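Local coordinates for Sec-alkyl sulfatase (Pseudomonas sp. dsm 6611, PDB 2YHE), which hydrolyses (R)-secondary-alkyl sulfates with strict inversion of configuration, giving homochiral (S)-alcohols and sulfate, at the interface of chains A and B. Sequence-based numbering; all coordinates share one arbitrary frame. Chains: chain A/B, Sec-alkyl sulfatase.

The interface of chains A and B. Residues chain A 454, 457-458, 479, 482, 486; chain B 454, 457-458, 479, 482, 486.
Helix 447-457 of each chain keeps regular helical geometry through A:Tyr454 and B:Tyr454 and ends at A:Ala457 and B:Ala457, so that two such helix ends, each faced by helix 477-490 of the partner chain, meet about the two-fold axis of the homodimer. The pair A:Tyr454 and B:Tyr454 is central, each burying more surface than any other residue of the patch in its chain (90 and 93 Å²). The two tyrosine side chains cross at about a right angle beside the axis, with A:Tyr454 CE1 3.6 Å from B:Tyr454 CE1, and A:Tyr454 CZ lies over the rim of one face of the B:Tyr454 ring. Each phenol is pushed into the partner chain and gripped at its tip, over both faces and along its CD1 and CE1 side. At the tip, the phenol OH of B:Tyr454 lies 2.8 Å from A:His486 NE2, in the plane of the imidazole and nearly straight in line (165° at H); which group donates is not decided. The twin bond joins A:Tyr454 OH to B:His486 NE2. Each imidazole lies with one face over CB of the tyrosine of its own chain, which probably helps to hold it for the partner's hydroxyl. B:Tyr454 OH also donates to the side-chain oxygen A:Gln482 OE1 at 3.2 Å, approaching from above the amide plane; B:Gln482 is poorly ordered. Over the opposite face of B:Tyr454 stands the indole of A:Trp479, edge-on: with CG anti to the backbone N (chi1 179°), its six-membered ring points CH2 at the centre of the phenol, the planes 79° apart. A:Met458, just past the helix end, comes in beside CD1 and CE1. Its CG is anti to the carbonyl carbon, and the chain beyond is extended, laying CG alongside the carbonyl oxygen of B:Ala457 and SD near that alanine's methyl. The two thioether chains pass each other at the axis, A:Met458 CG 4.0 Å from B:Met458 CG. The terminal methyl A:Met458 CE rests 3.3 Å from B:Tyr454 CD1.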
ATOM      1  N   TYR A 454      15.854  25.098   0.284  1.00 41.14           N
ATOM      2  CA  TYR A 454      14.769  25.875   0.886  1.00 40.44           C
ATOM      3  C   TYR A 454      15.296  26.964   1.781  1.00 43.10           C
ATOM      4  O   TYR A 454      14.801  28.090   1.687  1.00 43.56           O
ATOM      5  CB  TYR A 454      13.773  24.989   1.662  1.00 41.79           C
ATOM      6  CG  TYR A 454      12.662  24.449   0.789  1.00 44.52           C
ATOM      7  CD1 TYR A 454      11.691  25.291   0.261  1.00 47.57           C
ATOM      8  CD2 TYR A 454      12.583  23.099   0.490  1.00 45.35           C
ATOM      9  CE1 TYR A 454      10.677  24.801  -0.564  1.00 51.21           C
ATOM     10  CE2 TYR A 454      11.566  22.593  -0.310  1.00 47.19           C
ATOM     11  CZ  TYR A 454      10.610  23.446  -0.840  1.00 59.61           C
ATOM     12  OH  TYR A 454       9.604  22.935  -1.639  1.00 61.55           O
ATOM     13  N   ALA A 457      16.713  29.658  -0.425  1.00 42.72           N
ATOM     14  CA  ALA A 457      15.558  30.320  -1.031  1.00 43.75           C
ATOM     15  C   ALA A 457      14.841  31.284  -0.065  1.00 50.07           C
ATOM     16  O   ALA A 457      14.286  32.295  -0.499  1.00 51.34           O
ATOM     17  CB  ALA A 457      14.582  29.277  -1.543  1.00 44.74           C
ATOM     18  N   MET A 458      14.866  30.968   1.239  1.00 46.07           N
ATOM     19  CA  MET A 458      14.226  31.746   2.300  1.00 45.12           C
ATOM     20  C   MET A 458      15.099  32.857   2.904  1.00 48.79           C
ATOM     21  O   MET A 458      14.634  33.593   3.787  1.00 47.46           O
ATOM     22  CB  MET A 458      13.685  30.809   3.385  1.00 47.00           C
ATOM     23  CG  MET A 458      12.501  30.012   2.923  1.00 50.20           C
ATOM     24  SD  MET A 458      11.942  28.868   4.185  1.00 53.99           S
ATOM     25  CE  MET A 458      10.810  28.036   3.255  1.00 51.10           C
ATOM     26  N   TRP A 479       3.648  25.302  11.083  1.00 33.61           N
ATOM     27  CA  TRP A 479       4.518  25.923  10.070  1.00 33.27           C
ATOM     28  C   TRP A 479       5.949  26.038  10.566  1.00 35.42           C
ATOM     29  O   TRP A 479       6.867  25.756   9.792  1.00 34.28           O
ATOM     30  CB  TRP A 479       3.973  27.250   9.582  1.00 31.79           C
ATOM     31  CG  TRP A 479       4.843  27.907   8.565  1.00 33.38           C
ATOM     32  CD1 TRP A 479       5.497  29.098   8.695  1.00 36.34           C
ATOM     33  CD2 TRP A 479       5.180  27.403   7.262  1.00 33.72           C
ATOM     34  NE1 TRP A 479       6.193  29.388   7.540  1.00 36.09           N
ATOM     35  CE2 TRP A 479       6.038  28.350   6.651  1.00 37.54           C
ATOM     36  CE3 TRP A 479       4.820  26.258   6.533  1.00 34.89           C
ATOM     37  CZ2 TRP A 479       6.569  28.163   5.367  1.00 36.28           C
ATOM     38  CZ3 TRP A 479       5.347  26.074   5.259  1.00 35.74           C
ATOM     39  CH2 TRP A 479       6.225  27.008   4.699  1.00 36.39           C
ATOM     40  N   GLN A 482       7.867  22.881  10.037  1.00 33.44           N
ATOM     41  CA  GLN A 482       8.158  22.661   8.625  1.00 35.35           C
ATOM     42  C   GLN A 482       9.406  23.448   8.248  1.00 40.29           C
ATOM     43  O   GLN A 482      10.303  22.916   7.587  1.00 40.26           O
ATOM     44  CB  GLN A 482       6.934  22.999   7.738  1.00 37.51           C
ATOM     45  CG  GLN A 482       5.999  21.798   7.509  1.00 56.22           C
ATOM     46  CD  GLN A 482       5.516  21.730   6.078  1.00 88.86           C
ATOM     47  OE1 GLN A 482       6.316  21.672   5.122  1.00 86.19           O
ATOM     48  NE2 GLN A 482       4.193  21.694   5.888  1.00 81.07           N
ATOM     49  N   HIS A 486      13.764  21.933   7.614  1.00 36.98           N
ATOM     50  CA  HIS A 486      14.647  22.287   6.511  1.00 37.15           C
ATOM     51  C   HIS A 486      16.000  22.735   7.061  1.00 41.56           C
ATOM     52  O   HIS A 486      17.014  22.178   6.664  1.00 41.39           O
ATOM     53  CB  HIS A 486      14.026  23.408   5.659  1.00 38.75           C
ATOM     54  CG  HIS A 486      12.872  22.959   4.823  1.00 42.35           C
ATOM     55  ND1 HIS A 486      12.968  21.847   3.997  1.00 44.27           N
ATOM     56  CD2 HIS A 486      11.639  23.492   4.703  1.00 43.73           C
ATOM     57  CE1 HIS A 486      11.785  21.724   3.439  1.00 43.52           C
ATOM     58  NE2 HIS A 486      10.957  22.704   3.825  1.00 43.74           N
TER
ATOM     59  N   TYR B 454       5.179  29.173   1.546  1.00 36.04           N
ATOM     60  CA  TYR B 454       6.516  29.048   0.960  1.00 34.15           C
ATOM     61  C   TYR B 454       6.878  30.260   0.169  1.00 37.54           C
ATOM     62  O   TYR B 454       7.978  30.752   0.316  1.00 38.72           O
ATOM     63  CB  TYR B 454       6.682  27.767   0.126  1.00 34.09           C
ATOM     64  CG  TYR B 454       7.117  26.576   0.956  1.00 34.81           C
ATOM     65  CD1 TYR B 454       8.375  26.534   1.545  1.00 37.95           C
ATOM     66  CD2 TYR B 454       6.270  25.496   1.157  1.00 33.35           C
ATOM     67  CE1 TYR B 454       8.754  25.474   2.356  1.00 39.70           C
ATOM     68  CE2 TYR B 454       6.659  24.408   1.923  1.00 33.07           C
ATOM     69  CZ  TYR B 454       7.902  24.404   2.529  1.00 41.68           C
ATOM     70  OH  TYR B 454       8.291  23.367   3.341  1.00 42.48           O
ATOM     71  N   ALA B 457       7.549  33.056   2.620  1.00 38.88           N
ATOM     72  CA  ALA B 457       8.830  32.712   3.241  1.00 38.14           C
ATOM     73  C   ALA B 457      10.038  32.983   2.321  1.00 43.50           C
ATOM     74  O   ALA B 457      11.117  33.289   2.820  1.00 44.58           O
ATOM     75  CB  ALA B 457       8.819  31.248   3.656  1.00 38.37           C
ATOM     76  N   MET B 458       9.849  32.875   0.996  1.00 39.19           N
ATOM     77  CA  MET B 458      10.885  33.101  -0.004  1.00 39.49           C
ATOM     78  C   MET B 458      10.982  34.558  -0.530  1.00 43.96           C
ATOM     79  O   MET B 458      11.826  34.846  -1.399  1.00 41.97           O
ATOM     80  CB  MET B 458      10.719  32.115  -1.157  1.00 41.69           C
ATOM     81  CG  MET B 458      11.059  30.703  -0.769  1.00 44.06           C
ATOM     82  SD  MET B 458      10.725  29.592  -2.133  1.00 47.02           S
ATOM     83  CE  MET B 458      10.948  28.133  -1.360  1.00 44.68           C
ATOM     84  N   TRP B 479      14.600  21.822  -9.589  1.00 44.83           N
ATOM     85  CA  TRP B 479      14.364  22.794  -8.525  1.00 44.06           C
ATOM     86  C   TRP B 479      13.363  23.853  -8.959  1.00 47.79           C
ATOM     87  O   TRP B 479      12.481  24.234  -8.170  1.00 46.69           O
ATOM     88  CB  TRP B 479      15.663  23.407  -8.006  1.00 42.02           C
ATOM     89  CG  TRP B 479      15.459  24.396  -6.904  1.00 42.34           C
ATOM     90  CD1 TRP B 479      15.752  25.727  -6.944  1.00 45.25           C
ATOM     91  CD2 TRP B 479      14.859  24.152  -5.607  1.00 41.78           C
ATOM     92  NE1 TRP B 479      15.414  26.327  -5.740  1.00 44.48           N
ATOM     93  CE2 TRP B 479      14.860  25.385  -4.905  1.00 45.15           C
ATOM     94  CE3 TRP B 479      14.328  23.014  -4.969  1.00 42.35           C
ATOM     95  CZ2 TRP B 479      14.364  25.507  -3.602  1.00 43.64           C
ATOM     96  CZ3 TRP B 479      13.845  23.139  -3.672  1.00 43.23           C
ATOM     97  CH2 TRP B 479      13.846  24.376  -3.012  1.00 43.63           C
ATOM     98  N   GLN B 482       9.833  22.739  -8.503  1.00 38.38           N
ATOM     99  CA  GLN B 482       9.467  22.696  -7.089  1.00 39.04           C
ATOM    100  C   GLN B 482       9.052  24.091  -6.617  1.00 44.39           C
ATOM    101  O   GLN B 482       8.023  24.251  -5.954  1.00 44.45           O
ATOM    102  CB  GLN B 482      10.597  22.079  -6.242  1.00 40.37           C
ATOM    103  CG  GLN B 482      10.109  20.853  -5.473  1.00 62.70           C
ATOM    104  CD  GLN B 482      11.048  19.674  -5.572  1.00 97.48           C
ATOM    105  OE1 GLN B 482      11.293  19.135  -6.659  1.00 95.47           O
ATOM    106  NE2 GLN B 482      11.556  19.208  -4.433  1.00 92.23           N
ATOM    107  N   HIS B 486       4.784  25.884  -5.989  1.00 35.98           N
ATOM    108  CA  HIS B 486       4.343  26.672  -4.846  1.00 35.30           C
ATOM    109  C   HIS B 486       3.649  27.939  -5.329  1.00 39.27           C
ATOM    110  O   HIS B 486       2.517  28.199  -4.929  1.00 40.52           O
ATOM    111  CB  HIS B 486       5.534  27.012  -3.942  1.00 35.67           C
ATOM    112  CG  HIS B 486       6.056  25.850  -3.163  1.00 37.52           C
ATOM    113  ND1 HIS B 486       5.216  25.058  -2.399  1.00 38.21           N
ATOM    114  CD2 HIS B 486       7.326  25.410  -3.023  1.00 38.77           C
ATOM    115  CE1 HIS B 486       5.996  24.143  -1.847  1.00 37.76           C
ATOM    116  NE2 HIS B 486       7.274  24.308  -2.194  1.00 38.38           N
TER